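Local structure of putative diguanylate cyclase (GGDEF) with PAS/PAC domain (Rhodopseudomonas palustris, 3LIF) at residues His27-Phe32 against Arg226-Pro231; Gln33-Val38 against Leu67-Asp72; Ser96-Phe101 against Gln119-Gly124; Val125-Val130 against Val146-Ser151; Leu218-Ala223 against Ala237-Ser242. The protein probably makes cyclic di-GMP from two GTP molecules through its GGDEF domain, the chain described here being its extracellular double-PDC (dCache-type) sensor region. All blocks are in the same frame, centred on the assembly; numbering follows the deposited sequence. Where two conformers were deposited one is given.

Interaction 1. Residues His27-Phe32 against Arg226-Pro231; sequences HATHTF and RVSRYP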
# COMPACT_ATOMS: atom_id res chain seq x y z
N HIS A 27 -0.46 -6.25 9.92
CA HIS A 27 -1.23 -5.05 9.78
C HIS A 27 -1.46 -4.74 8.28
O HIS A 27 -2.57 -4.28 7.90
CB HIS A 27 -0.47 -3.95 10.41
CG HIS A 27 -1.14 -2.64 10.30
ND1 HIS A 27 -0.83 -1.74 9.31
CD2 HIS A 27 -2.07 -2.05 11.08
CE1 HIS A 27 -1.54 -0.64 9.49
NE2 HIS A 27 -2.30 -0.80 10.56
N ALA A 28 -0.44 -4.98 7.43
CA ALA A 28 -0.58 -4.64 6.03
C ALA A 28 -1.59 -5.61 5.51
O ALA A 28 -2.62 -5.22 4.95
CB ALA A 28 0.72 -4.76 5.28
N THR A 29 -1.33 -6.89 5.73
CA THR A 29 -2.27 -7.87 5.25
C THR A 29 -3.70 -7.50 5.66
O THR A 29 -4.60 -7.45 4.83
CB THR A 29 -1.97 -9.28 5.68
OG1 THR A 29 -0.69 -9.70 5.14
CG2 THR A 29 -3.06 -10.18 5.11
N HIS A 30 -3.93 -7.22 6.92
CA HIS A 30 -5.29 -6.98 7.38
C HIS A 30 -5.85 -5.72 6.71
O HIS A 30 -7.03 -5.70 6.32
CB HIS A 30 -5.42 -6.86 8.92
CG HIS A 30 -5.15 -8.12 9.69
ND1 HIS A 30 -5.41 -9.38 9.19
CD2 HIS A 30 -4.64 -8.31 10.94
CE1 HIS A 30 -5.06 -10.29 10.08
NE2 HIS A 30 -4.59 -9.66 11.15
N THR A 31 -5.02 -4.68 6.57
CA THR A 31 -5.50 -3.42 5.97
C THR A 31 -5.90 -3.58 4.50
O THR A 31 -6.99 -3.20 4.09
CB THR A 31 -4.46 -2.37 6.02
OG1 THR A 31 -4.07 -2.16 7.39
CG2 THR A 31 -5.00 -1.09 5.43
N PHE A 32 -5.04 -4.18 3.69
CA PHE A 32 -5.44 -4.47 2.32
C PHE A 32 -6.65 -5.40 2.23
O PHE A 32 -7.53 -5.17 1.40
CB PHE A 32 -4.26 -4.92 1.45
CG PHE A 32 -3.36 -3.78 1.11
CD1 PHE A 32 -2.37 -3.36 1.99
CD2 PHE A 32 -3.54 -3.04 -0.06
CE1 PHE A 32 -1.56 -2.26 1.70
CE2 PHE A 32 -2.71 -1.98 -0.37
CZ PHE A 32 -1.75 -1.57 0.52
N ARG A 226 8.31 -10.14 3.91
CA ARG A 226 7.25 -10.14 2.88
C ARG A 226 5.92 -10.09 3.58
O ARG A 226 5.72 -10.77 4.59
CB ARG A 226 7.27 -11.38 2.02
CG ARG A 226 8.36 -11.30 1.02
CD ARG A 226 8.10 -12.22 -0.16
NE ARG A 226 9.29 -12.31 -1.01
CZ ARG A 226 9.58 -11.47 -2.01
NH1 ARG A 226 10.68 -11.66 -2.69
NH2 ARG A 226 8.81 -10.45 -2.33
N VAL A 227 5.01 -9.27 3.04
CA VAL A 227 3.69 -9.16 3.55
C VAL A 227 2.80 -10.31 3.01
O VAL A 227 2.55 -10.49 1.82
CB VAL A 227 3.10 -7.83 3.15
CG1 VAL A 227 1.54 -7.82 3.31
CG2 VAL A 227 3.80 -6.73 3.86
N SER A 228 2.29 -11.10 3.90
CA SER A 228 1.47 -12.18 3.43
C SER A 228 0.28 -11.74 2.50
O SER A 228 -0.47 -10.80 2.82
CB SER A 228 1.01 -13.00 4.62
OG SER A 228 -0.12 -13.70 4.21
N ARG A 229 0.14 -12.41 1.35
CA ARG A 229 -1.06 -12.32 0.54
C ARG A 229 -1.15 -11.08 -0.40
O ARG A 229 -2.17 -10.91 -1.09
CB ARG A 229 -2.26 -12.39 1.49
CG ARG A 229 -3.37 -13.33 1.04
CD ARG A 229 -3.99 -14.16 2.14
NE ARG A 229 -4.98 -13.44 2.92
CZ ARG A 229 -4.92 -13.32 4.24
NH1 ARG A 229 -3.91 -13.87 4.91
NH2 ARG A 229 -5.86 -12.65 4.89
N TYR A 230 -0.12 -10.21 -0.40
CA TYR A 230 -0.00 -9.05 -1.32
C TYR A 230 1.48 -8.83 -1.63
O TYR A 230 2.30 -9.05 -0.76
CB TYR A 230 -0.57 -7.76 -0.70
CG TYR A 230 -1.99 -7.94 -0.33
CD1 TYR A 230 -3.00 -7.76 -1.28
CD2 TYR A 230 -2.36 -8.38 0.95
CE1 TYR A 230 -4.31 -7.97 -0.99
CE2 TYR A 230 -3.72 -8.62 1.26
CZ TYR A 230 -4.69 -8.42 0.27
OH TYR A 230 -6.04 -8.59 0.52
N PRO A 231 1.82 -8.37 -2.86
CA PRO A 231 3.24 -8.13 -3.18
C PRO A 231 3.84 -6.88 -2.46
O PRO A 231 4.25 -5.90 -3.12
CB PRO A 231 3.22 -7.90 -4.68
CG PRO A 231 1.84 -7.25 -4.94
CD PRO A 231 0.90 -7.89 -3.92
O HOH W 1 1.50 -10.37 6.45

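Interaction 2. Residues Gln33-Val38 against Leu67-Asp72; sequences QGADVV and LPQLSD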
# COMPACT_ATOMS: atom_id res chain seq x y z
N GLN A 33 -6.71 -6.41 3.11
CA GLN A 33 -7.81 -7.35 3.11
C GLN A 33 -9.08 -6.54 3.34
O GLN A 33 -10.08 -6.70 2.67
CB GLN A 33 -7.64 -8.23 4.30
CG GLN A 33 -8.40 -9.51 4.24
CD GLN A 33 -7.40 -10.63 3.98
OE1 GLN A 33 -7.11 -11.43 4.88
NE2 GLN A 33 -6.81 -10.66 2.77
N GLY A 34 -9.01 -5.64 4.30
CA GLY A 34 -10.17 -4.84 4.59
C GLY A 34 -10.68 -4.19 3.33
O GLY A 34 -11.88 -4.18 3.09
N ALA A 35 -9.76 -3.66 2.52
CA ALA A 35 -10.06 -2.89 1.35
C ALA A 35 -10.55 -3.85 0.30
O ALA A 35 -11.52 -3.56 -0.40
CB ALA A 35 -8.81 -2.16 0.86
N ASP A 36 -9.91 -5.01 0.18
CA ASP A 36 -10.36 -5.98 -0.78
C ASP A 36 -11.83 -6.30 -0.56
O ASP A 36 -12.66 -6.26 -1.46
CB ASP A 36 -9.58 -7.24 -0.61
CG ASP A 36 -9.60 -8.09 -1.85
OD1 ASP A 36 -10.35 -7.70 -2.81
OD2 ASP A 36 -8.80 -9.08 -1.90
N VAL A 37 -12.17 -6.61 0.68
CA VAL A 37 -13.53 -6.93 0.99
C VAL A 37 -14.45 -5.79 0.51
O VAL A 37 -15.50 -6.04 -0.11
CB VAL A 37 -13.70 -7.27 2.56
CG1 VAL A 37 -15.08 -6.92 3.05
CG2 VAL A 37 -13.40 -8.73 2.82
N VAL A 38 -14.09 -4.54 0.79
CA VAL A 38 -15.00 -3.49 0.37
C VAL A 38 -15.15 -3.39 -1.17
O VAL A 38 -16.26 -3.21 -1.69
CB VAL A 38 -14.58 -2.17 0.91
CG1 VAL A 38 -15.24 -1.08 0.13
CG2 VAL A 38 -14.98 -2.09 2.36
N LEU A 67 -13.87 3.95 5.63
CA LEU A 67 -12.66 3.20 5.54
C LEU A 67 -11.55 4.21 5.81
O LEU A 67 -11.38 5.17 5.03
CB LEU A 67 -12.57 2.55 4.16
CG LEU A 67 -13.11 1.13 4.09
CD1 LEU A 67 -12.34 0.21 5.01
CD2 LEU A 67 -14.53 1.13 4.53
N PRO A 68 -10.81 4.05 6.93
CA PRO A 68 -9.73 5.00 7.18
C PRO A 68 -8.58 4.76 6.26
O PRO A 68 -7.80 5.65 6.06
CB PRO A 68 -9.31 4.72 8.62
CG PRO A 68 -10.27 3.65 9.14
CD PRO A 68 -10.89 2.99 7.95
N GLN A 69 -8.46 3.58 5.66
CA GLN A 69 -7.33 3.36 4.75
C GLN A 69 -7.51 3.75 3.24
O GLN A 69 -6.55 3.66 2.43
CB GLN A 69 -6.85 1.92 4.82
CG GLN A 69 -7.79 0.99 4.15
CD GLN A 69 -8.75 0.30 5.17
OE1 GLN A 69 -9.50 0.97 5.90
NE2 GLN A 69 -8.70 -1.05 5.20
N LEU A 70 -8.73 4.17 2.87
CA LEU A 70 -9.05 4.50 1.50
C LEU A 70 -9.42 5.94 1.50
O LEU A 70 -10.25 6.34 2.26
CB LEU A 70 -10.22 3.68 1.06
CG LEU A 70 -9.91 2.18 0.94
CD1 LEU A 70 -11.03 1.50 0.18
CD2 LEU A 70 -8.59 1.92 0.22
N SER A 71 -8.78 6.77 0.71
CA SER A 71 -9.16 8.19 0.69
C SER A 71 -10.45 8.38 -0.06
O SER A 71 -11.23 9.20 0.30
CB SER A 71 -8.10 9.01 -0.03
OG SER A 71 -6.97 9.15 0.81
N ASP A 72 -10.63 7.64 -1.15
CA ASP A 72 -11.76 7.85 -2.03
C ASP A 72 -11.93 6.65 -2.93
O ASP A 72 -11.05 5.76 -2.95
CB ASP A 72 -11.59 9.11 -2.84
CG ASP A 72 -10.31 9.12 -3.60
OD1 ASP A 72 -9.78 8.00 -3.88
OD2 ASP A 72 -9.82 10.24 -3.91

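Interaction 3. Residues Ser96-Phe101 against Gln119-Gly124; sequences SDRSYF and QSRTSG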
# COMPACT_ATOMS: atom_id res chain seq x y z
N SER A 96 -9.18 5.74 -19.56
CA SER A 96 -8.77 4.52 -20.29
C SER A 96 -7.29 4.47 -20.60
O SER A 96 -6.79 3.45 -21.09
CB SER A 96 -9.52 4.46 -21.60
OG SER A 96 -9.34 5.71 -22.22
N ASP A 97 -6.57 5.54 -20.31
CA ASP A 97 -5.15 5.44 -20.53
C ASP A 97 -4.47 4.74 -19.32
O ASP A 97 -3.35 4.29 -19.40
CB ASP A 97 -4.56 6.78 -20.78
CG ASP A 97 -4.58 7.64 -19.54
OD1 ASP A 97 -3.50 8.07 -19.12
OD2 ASP A 97 -5.65 7.88 -18.94
N ARG A 98 -5.19 4.63 -18.22
CA ARG A 98 -4.61 4.31 -16.95
C ARG A 98 -4.28 2.80 -16.91
O ARG A 98 -5.08 1.99 -17.40
CB ARG A 98 -5.64 4.72 -15.95
CG ARG A 98 -5.11 5.39 -14.78
CD ARG A 98 -4.40 6.65 -15.09
NE ARG A 98 -4.50 7.53 -13.93
CZ ARG A 98 -3.56 8.36 -13.53
NH1 ARG A 98 -2.43 8.42 -14.20
NH2 ARG A 98 -3.76 9.13 -12.44
N SER A 99 -3.11 2.42 -16.40
CA SER A 99 -2.67 0.99 -16.53
C SER A 99 -3.57 0.02 -15.82
O SER A 99 -3.83 -1.12 -16.30
CB SER A 99 -1.25 0.75 -15.99
OG SER A 99 -1.18 1.26 -14.70
N TYR A 100 -4.02 0.41 -14.64
CA TYR A 100 -4.91 -0.48 -13.93
C TYR A 100 -6.16 -0.74 -14.74
O TYR A 100 -6.69 -1.88 -14.70
CB TYR A 100 -5.27 0.02 -12.56
CG TYR A 100 -5.99 1.34 -12.52
CD1 TYR A 100 -5.29 2.50 -12.28
CD2 TYR A 100 -7.39 1.43 -12.67
CE1 TYR A 100 -5.92 3.70 -12.17
CE2 TYR A 100 -8.05 2.68 -12.57
CZ TYR A 100 -7.28 3.79 -12.31
OH TYR A 100 -7.80 5.05 -12.22
N PHE A 101 -6.63 0.27 -15.47
CA PHE A 101 -7.80 0.08 -16.30
C PHE A 101 -7.46 -0.87 -17.40
O PHE A 101 -8.16 -1.87 -17.60
CB PHE A 101 -8.34 1.36 -16.89
CG PHE A 101 -9.33 1.12 -17.99
CD1 PHE A 101 -10.65 0.85 -17.69
CD2 PHE A 101 -8.96 1.18 -19.32
CE1 PHE A 101 -11.57 0.64 -18.69
CE2 PHE A 101 -9.90 0.93 -20.34
CZ PHE A 101 -11.19 0.65 -20.02
N GLN A 119 -0.46 10.13 -10.36
CA GLN A 119 -0.94 11.39 -9.89
C GLN A 119 -2.47 11.35 -9.96
O GLN A 119 -3.05 11.28 -11.05
CB GLN A 119 -0.32 12.51 -10.68
CG GLN A 119 -0.75 13.80 -10.09
CD GLN A 119 -0.16 14.99 -10.78
OE1 GLN A 119 -0.16 16.10 -10.23
NE2 GLN A 119 0.37 14.79 -11.97
N SER A 120 -3.12 11.31 -8.80
CA SER A 120 -4.52 10.98 -8.73
C SER A 120 -5.32 11.91 -9.61
O SER A 120 -5.31 13.11 -9.40
CB SER A 120 -5.00 11.15 -7.29
OG SER A 120 -6.39 11.46 -7.20
N ARG A 121 -6.05 11.35 -10.57
CA ARG A 121 -7.04 12.11 -11.35
C ARG A 121 -8.24 12.61 -10.55
O ARG A 121 -9.18 13.12 -11.17
CB ARG A 121 -7.59 11.27 -12.49
CG ARG A 121 -6.56 10.65 -13.43
CD ARG A 121 -6.19 11.56 -14.58
NE ARG A 121 -5.04 11.15 -15.40
CZ ARG A 121 -5.05 10.20 -16.34
NH1 ARG A 121 -6.12 9.49 -16.60
NH2 ARG A 121 -3.98 9.94 -17.04
N THR A 122 -8.28 12.47 -9.21
CA THR A 122 -9.38 13.11 -8.47
C THR A 122 -8.85 14.13 -7.52
O THR A 122 -9.55 15.06 -7.16
CB THR A 122 -10.27 12.18 -7.65
OG1 THR A 122 -9.53 11.74 -6.53
CG2 THR A 122 -10.77 10.95 -8.43
N SER A 123 -7.63 13.96 -7.07
CA SER A 123 -7.13 14.91 -6.07
C SER A 123 -5.79 15.56 -6.38
O SER A 123 -5.34 16.36 -5.58
CB SER A 123 -7.02 14.24 -4.70
OG SER A 123 -5.85 13.46 -4.68
N GLY A 124 -5.15 15.22 -7.50
CA GLY A 124 -3.88 15.84 -7.81
C GLY A 124 -2.66 15.35 -7.00
O GLY A 124 -1.51 15.54 -7.44
O HOH W 2 -0.29 10.12 -13.13

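Interaction 4. Residues Val125-Val130 against Val146-Ser151; sequences VWVFVV and VATIES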
# COMPACT_ATOMS: atom_id res chain seq x y z
N VAL A 125 -2.88 14.71 -5.83
CA VAL A 125 -1.83 14.08 -5.02
C VAL A 125 -1.24 12.77 -5.59
O VAL A 125 -1.97 11.93 -6.14
CB VAL A 125 -2.41 13.68 -3.67
CG1 VAL A 125 -1.31 12.98 -2.82
CG2 VAL A 125 -3.07 14.89 -2.99
N TRP A 126 0.07 12.58 -5.41
CA TRP A 126 0.78 11.39 -5.92
C TRP A 126 0.54 10.27 -4.95
O TRP A 126 0.91 10.38 -3.79
CB TRP A 126 2.26 11.67 -6.03
CG TRP A 126 2.56 12.44 -7.29
CD1 TRP A 126 2.57 13.81 -7.43
CD2 TRP A 126 2.80 11.90 -8.60
NE1 TRP A 126 2.82 14.15 -8.74
CE2 TRP A 126 2.96 13.01 -9.49
CE3 TRP A 126 2.88 10.60 -9.12
CZ2 TRP A 126 3.22 12.86 -10.88
CZ3 TRP A 126 3.13 10.44 -10.51
CH2 TRP A 126 3.30 11.57 -11.37
N VAL A 127 -0.10 9.20 -5.41
CA VAL A 127 -0.60 8.20 -4.49
C VAL A 127 -0.42 6.85 -5.08
O VAL A 127 -0.05 6.70 -6.23
CB VAL A 127 -2.09 8.39 -4.26
CG1 VAL A 127 -2.37 9.77 -3.71
CG2 VAL A 127 -2.84 8.20 -5.55
N PHE A 128 -0.65 5.85 -4.25
CA PHE A 128 -0.88 4.50 -4.73
C PHE A 128 -2.37 4.18 -4.64
O PHE A 128 -3.14 4.78 -3.86
CB PHE A 128 -0.11 3.49 -3.90
CG PHE A 128 1.32 3.47 -4.20
CD1 PHE A 128 2.13 4.50 -3.76
CD2 PHE A 128 1.86 2.43 -4.97
CE1 PHE A 128 3.47 4.50 -4.06
CE2 PHE A 128 3.20 2.38 -5.29
CZ PHE A 128 4.03 3.43 -4.84
N VAL A 129 -2.76 3.16 -5.38
CA VAL A 129 -4.14 2.94 -5.62
C VAL A 129 -4.35 1.46 -5.74
O VAL A 129 -3.41 0.72 -6.11
CB VAL A 129 -4.51 3.69 -6.93
CG1 VAL A 129 -5.12 2.77 -7.99
CG2 VAL A 129 -5.31 4.86 -6.63
N VAL A 130 -5.58 1.04 -5.50
CA VAL A 130 -5.92 -0.37 -5.41
C VAL A 130 -7.19 -0.53 -6.27
O VAL A 130 -8.01 0.44 -6.35
CB VAL A 130 -6.18 -0.64 -3.89
CG1 VAL A 130 -7.67 -0.41 -3.49
CG2 VAL A 130 -5.62 -1.94 -3.44
N VAL A 146 -11.72 1.61 -8.32
CA VAL A 146 -10.35 1.94 -7.95
C VAL A 146 -10.55 2.68 -6.66
O VAL A 146 -11.49 3.49 -6.58
CB VAL A 146 -9.80 3.18 -8.75
CG1 VAL A 146 -8.30 3.09 -8.99
CG2 VAL A 146 -10.62 3.50 -10.00
N ALA A 147 -9.63 2.53 -5.72
CA ALA A 147 -9.67 3.40 -4.56
C ALA A 147 -8.25 3.77 -4.18
O ALA A 147 -7.29 2.99 -4.41
CB ALA A 147 -10.38 2.76 -3.42
N THR A 148 -8.10 4.97 -3.64
CA THR A 148 -6.79 5.47 -3.31
C THR A 148 -6.36 5.04 -1.92
O THR A 148 -7.10 5.21 -0.94
CB THR A 148 -6.79 6.99 -3.28
OG1 THR A 148 -7.21 7.46 -4.55
CG2 THR A 148 -5.41 7.48 -2.99
N ILE A 149 -5.16 4.48 -1.82
CA ILE A 149 -4.72 4.04 -0.52
C ILE A 149 -4.42 5.27 0.30
O ILE A 149 -3.69 6.10 -0.17
CB ILE A 149 -3.49 3.18 -0.65
CG1 ILE A 149 -3.94 1.80 -1.12
CG2 ILE A 149 -2.74 3.08 0.70
CD1 ILE A 149 -2.82 1.04 -1.80
N GLU A 150 -4.98 5.39 1.51
CA GLU A 150 -4.65 6.56 2.36
C GLU A 150 -3.28 6.35 3.05
O GLU A 150 -3.15 5.59 4.05
CB GLU A 150 -5.71 6.77 3.44
CG GLU A 150 -5.38 7.92 4.36
CD GLU A 150 -5.91 9.24 3.80
OE1 GLU A 150 -7.16 9.41 3.69
OE2 GLU A 150 -5.10 10.13 3.47
N SER A 151 -2.24 6.97 2.55
CA SER A 151 -0.96 6.60 3.12
C SER A 151 -0.80 7.04 4.60
O SER A 151 -0.14 6.35 5.39
CB SER A 151 0.19 7.04 2.23
OG SER A 151 0.18 8.45 2.12

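Interaction 5. Residues Leu218-Ala223 against Ala237-Ser242; sequences LTKYLA and ARTEDS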
# COMPACT_ATOMS: atom_id res chain seq x y z
N LEU A 218 22.38 6.75 8.13
CA LEU A 218 22.91 6.13 9.32
C LEU A 218 23.05 4.64 9.17
O LEU A 218 22.36 4.03 8.36
CB LEU A 218 22.01 6.41 10.52
CG LEU A 218 22.03 7.86 10.92
CD1 LEU A 218 20.92 8.11 11.89
CD2 LEU A 218 23.39 8.09 11.53
N THR A 219 23.91 4.05 9.99
CA THR A 219 24.03 2.62 10.05
C THR A 219 22.94 2.09 10.96
O THR A 219 22.77 2.62 12.05
CB THR A 219 25.35 2.25 10.71
OG1 THR A 219 26.41 2.49 9.80
CG2 THR A 219 25.39 0.76 11.05
N LYS A 220 22.23 1.04 10.53
CA LYS A 220 21.30 0.39 11.43
C LYS A 220 21.06 -1.05 11.14
O LYS A 220 21.36 -1.52 10.04
CB LYS A 220 19.96 1.10 11.45
CG LYS A 220 19.78 2.14 10.41
CD LYS A 220 18.56 2.99 10.76
CE LYS A 220 18.85 4.44 10.43
NZ LYS A 220 17.58 5.19 10.29
N TYR A 221 20.58 -1.74 12.16
CA TYR A 221 20.02 -3.05 12.00
C TYR A 221 18.60 -2.91 11.45
O TYR A 221 17.83 -2.07 11.94
CB TYR A 221 19.96 -3.79 13.32
CG TYR A 221 21.27 -4.39 13.68
CD1 TYR A 221 22.24 -3.64 14.33
CD2 TYR A 221 21.57 -5.71 13.35
CE1 TYR A 221 23.47 -4.16 14.67
CE2 TYR A 221 22.83 -6.27 13.70
CZ TYR A 221 23.78 -5.48 14.36
OH TYR A 221 25.03 -5.99 14.72
N LEU A 222 18.29 -3.74 10.46
CA LEU A 222 17.02 -3.75 9.75
C LEU A 222 16.41 -5.15 9.72
O LEU A 222 17.07 -6.22 9.41
CB LEU A 222 17.23 -3.27 8.31
CG LEU A 222 16.03 -3.25 7.32
CD1 LEU A 222 16.27 -2.22 6.26
CD2 LEU A 222 15.74 -4.61 6.71
N ALA A 223 15.13 -5.18 10.04
CA ALA A 223 14.41 -6.42 9.89
C ALA A 223 13.35 -6.15 8.81
O ALA A 223 12.75 -5.05 8.78
CB ALA A 223 13.76 -6.78 11.19
N ALA A 237 13.71 -0.52 11.13
CA ALA A 237 15.13 -0.30 11.39
C ALA A 237 15.35 0.58 12.60
O ALA A 237 14.50 1.39 12.95
CB ALA A 237 15.79 0.31 10.21
N ARG A 238 16.50 0.39 13.26
CA ARG A 238 16.98 1.31 14.31
C ARG A 238 18.49 1.44 14.30
O ARG A 238 19.19 0.48 14.02
CB ARG A 238 16.46 0.93 15.72
CG ARG A 238 16.89 -0.38 16.34
CD ARG A 238 16.78 -0.36 17.93
NE ARG A 238 15.41 -0.48 18.50
CZ ARG A 238 14.89 -1.62 19.03
NH1 ARG A 238 15.57 -2.76 19.09
NH2 ARG A 238 13.66 -1.64 19.52
N THR A 239 19.00 2.63 14.59
CA THR A 239 20.43 2.80 14.83
C THR A 239 20.74 1.99 16.04
O THR A 239 19.91 1.81 16.91
CB THR A 239 20.87 4.28 15.06
OG1 THR A 239 19.96 4.91 15.94
CG2 THR A 239 20.84 5.07 13.78
N GLU A 240 21.96 1.46 16.07
CA GLU A 240 22.37 0.61 17.17
C GLU A 240 22.61 1.36 18.47
O GLU A 240 22.10 0.96 19.51
CB GLU A 240 23.67 -0.10 16.86
CG GLU A 240 24.30 -0.53 18.17
CD GLU A 240 25.47 -1.46 17.97
OE1 GLU A 240 25.68 -1.92 16.81
OE2 GLU A 240 26.16 -1.74 18.98
N ASP A 241 23.42 2.44 18.39
CA ASP A 241 23.87 3.16 19.61
C ASP A 241 25.44 3.10 19.85
O ASP A 241 26.02 2.00 19.95
CB ASP A 241 23.11 2.64 20.86
CG ASP A 241 21.64 3.08 20.92
OD1 ASP A 241 20.99 3.33 19.88
OD2 ASP A 241 21.13 3.17 22.04
N SER A 242 26.10 4.26 19.97
CA SER A 242 27.54 4.30 20.35
C SER A 242 28.16 5.68 20.71
O SER A 242 27.80 6.33 21.72
CB SER A 242 28.41 3.65 19.27
OG SER A 242 27.96 2.34 18.96

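Interaction 1. Residues His27-Phe32 against Arg226-Pro231
Val227 opens the contact, its CG1 lying 3.7 Å from Ala28 CB and also touching the hydroxyl side of Thr29. Thr29 OG1 donates to Ser228 O over 2.6 Å, in the carbonyl plane and on a lone pair. The same hydroxyl accepts from a water (2.6 Å from Thr29 OG1) that in turn accepts from Ser228 N. Arg229 crosses Thr29 at about a right angle, and Thr29 CG2 rests over the rim of one guanidinium face. Tyr230 lays its ring face on Phe32 CB, 3.7 Å from the ring centroid and 11° off the normal, while its hydroxyl lies close to the side chain of Gln33, probably as a hydrogen-bond partner. An alanine here would probably leave Phe32 CB without its aromatic cover and open a gap between the loop and the helix. The type II turn from Val227 to Tyr230 seats the loop between strands 219-226 and 232-239 on helix 5-47, where Leu232 touches both Val227 and Phe32.

Interaction 2. Residues Gln33-Val38 against Leu67-Asp72
The long N-terminal helix of this double-PDC sensor packs here on the chain entering the first strand of the N-terminal sheet, with Ala35 and Val38 meeting Leu70 and Leu67. Ala35 CB faces Leu70 CD2 at 4.1 Å. One turn on, Val38 CG2 lies 3.9 Å from Leu67 CD2, the two side chains running alongside in opposite senses. Gln69, between the two leucines in sequence, reaches the helix at Gly34 and Ala35: its CG stands between its backbone N and carbonyl carbon (chi1 73°) before the chain bends at chi2, and Gln69 NE2 ends 4.1 Å from Gly34 CA. The polar end is satisfied about one turn earlier in the helix, since Gln69 NE2 donates to Thr31 O, tying the loop to a helical carbonyl. Leu70 also packs on Ala147 of strand 141-149, and Gln69 on Tyr153 of helix 151-158, which places the contact where helix 5-47, the sheet and the shorter helix converge.

Interaction 3. Residues Ser96-Phe101 against Gln119-Gly124
A site in the N-terminal PDC module, where a 2-methyl-2,4-pentanediol, probably from the crystallisation liquor, is bound by Arg98 NE and Tyr100 OH and may mark a pocket, is bordered by the stack of Arg98 on Arg121. The two guanidinium groups lie face on face, centres 3.7 Å apart and planes at 9°. Asp97 meets Arg121 tip to tip in an end-on salt bridge, Arg121 NH2 to Asp97 OD1 at 2.8 Å and Arg121 NH1 to Asp97 OD2 at 2.9 Å. Both oxygens use syn lone pairs, the flat groups nearly coplanar. The carboxylate probably offsets part of the repulsion between the stacked charges. Arg98 NH2 also donates to Gln119 O over 2.7 Å, from 51° above the carbonyl plane. A water accepts from Arg98 NH1 and from Gln119 N, bridging the two. Ser120 OG accepts from the backbone N of Thr122 and of Ser123, an ST turn and ST motif. Arg98 also touches Ile118 of strand 113-119, and Tyr100 of helix 99-106 packs against Val144 and Val146 of strand 141-149.

Interaction 4. Residues Val125-Val130 against Val146-Ser151
Val130 O accepts from Ala147 N at 2.7 Å, the shortest polar bond of this contact, and Val146 CA adds a C-H...O approach to the same oxygen. The bond is returned by Val130 N, which donates to Ala147 O over 2.8 Å, so Val130 and Ala147 form an antiparallel hydrogen-bonded pair. Val129 and Thr148, on the other face, make the adjoining non-hydrogen-bonded pair, and Ile149 N then reaches Phe128 O at 2.9 Å. The strands are markedly twisted, their directions 137° apart. The Thr148 and Val127 side chains cross at about a right angle, with Thr148 CG2 3.7 Å from Val127 CB, while Thr148 OG1 turns to the carboxylate of Asp72. Val130 CG1 stands 4.2 Å from Ala147 CB, and Ile149 CD1 touches Phe128 CB, also at 4.2 Å. This hairpin forms the middle of the N-terminal PDC sheet, between strands 113-119 and 70-76. Helix 5-47 closes over the face of Val130 and Ala147, setting Phe32 against Val130 and Ile149 and Leu39 against Val130.

Interaction 5. Residues Leu218-Ala223 against Ala237-Ser242
Lys220 and Thr239 cross obliquely in the antiparallel hairpin of strands 219-226 and 232-239, neighbours in the C-terminal sheet of the double-PDC fold. In the model the outer aliphatic part of Lys220 makes the contact, though the placing near its CB is doubtful: Lys220 CD lies 3.9 Å from Ala237 CB, and a bend at chi3 (141°) puts Lys220 CE 3.9 Å from Thr239 CG2. Its ammonium group goes on to a salt bridge with Asp216 and a hydrogen bond to Gly166 O. An alanine here would probably leave Asp216 without its charged mate and open a gap over Ala237 CB and the threonine methyl. That methyl has a second apolar neighbour, since Leu218 brings CD1 to 3.6 Å from Thr239 CG2. Elsewhere, Tyr221 and Glu240 lie side by side and point the same way. Ring and carboxylate are turned 52° against each other, and Glu240 OE1 sits at the ring edge, in its plane, 3.8 Å from Tyr221 CE1. Tyr221 also meets the ring of Tyr208 in strand 206-212, whereas Arg238 packs on Met17 of helix 5-47. Leu222 and Ala237 share one face of the sheet, their CB atoms 4.3 Å apart. Between the strands, Arg238 N donates to Tyr221 O at 3.1 Å, and Ala237 CA makes a C-H...O contact with that same oxygen, Tyr221 O, at 3.3 Å.

Overall arrangement
Interactions 1 and 2 lie on consecutive turns of helix 5-47 and seat it on the two PDC modules: interaction 1 on a hairpin loop of the C-terminal one, through a hydroxyl, a water and an aromatic face, interaction 2 on the N-terminal one, mainly through aliphatic groups. Interaction 4 is the most buried, a strand pair whose apolar face meets the same helix at Phe32; its other side reaches interaction 2 through Asp72 and Thr148. Interaction 3, at the surface, relies on charge and stacked guanidinium groups instead. Interaction 5 repeats the hairpin pairing of interaction 4 in the second sheet, about 30 Å away between centres, and is more exposed.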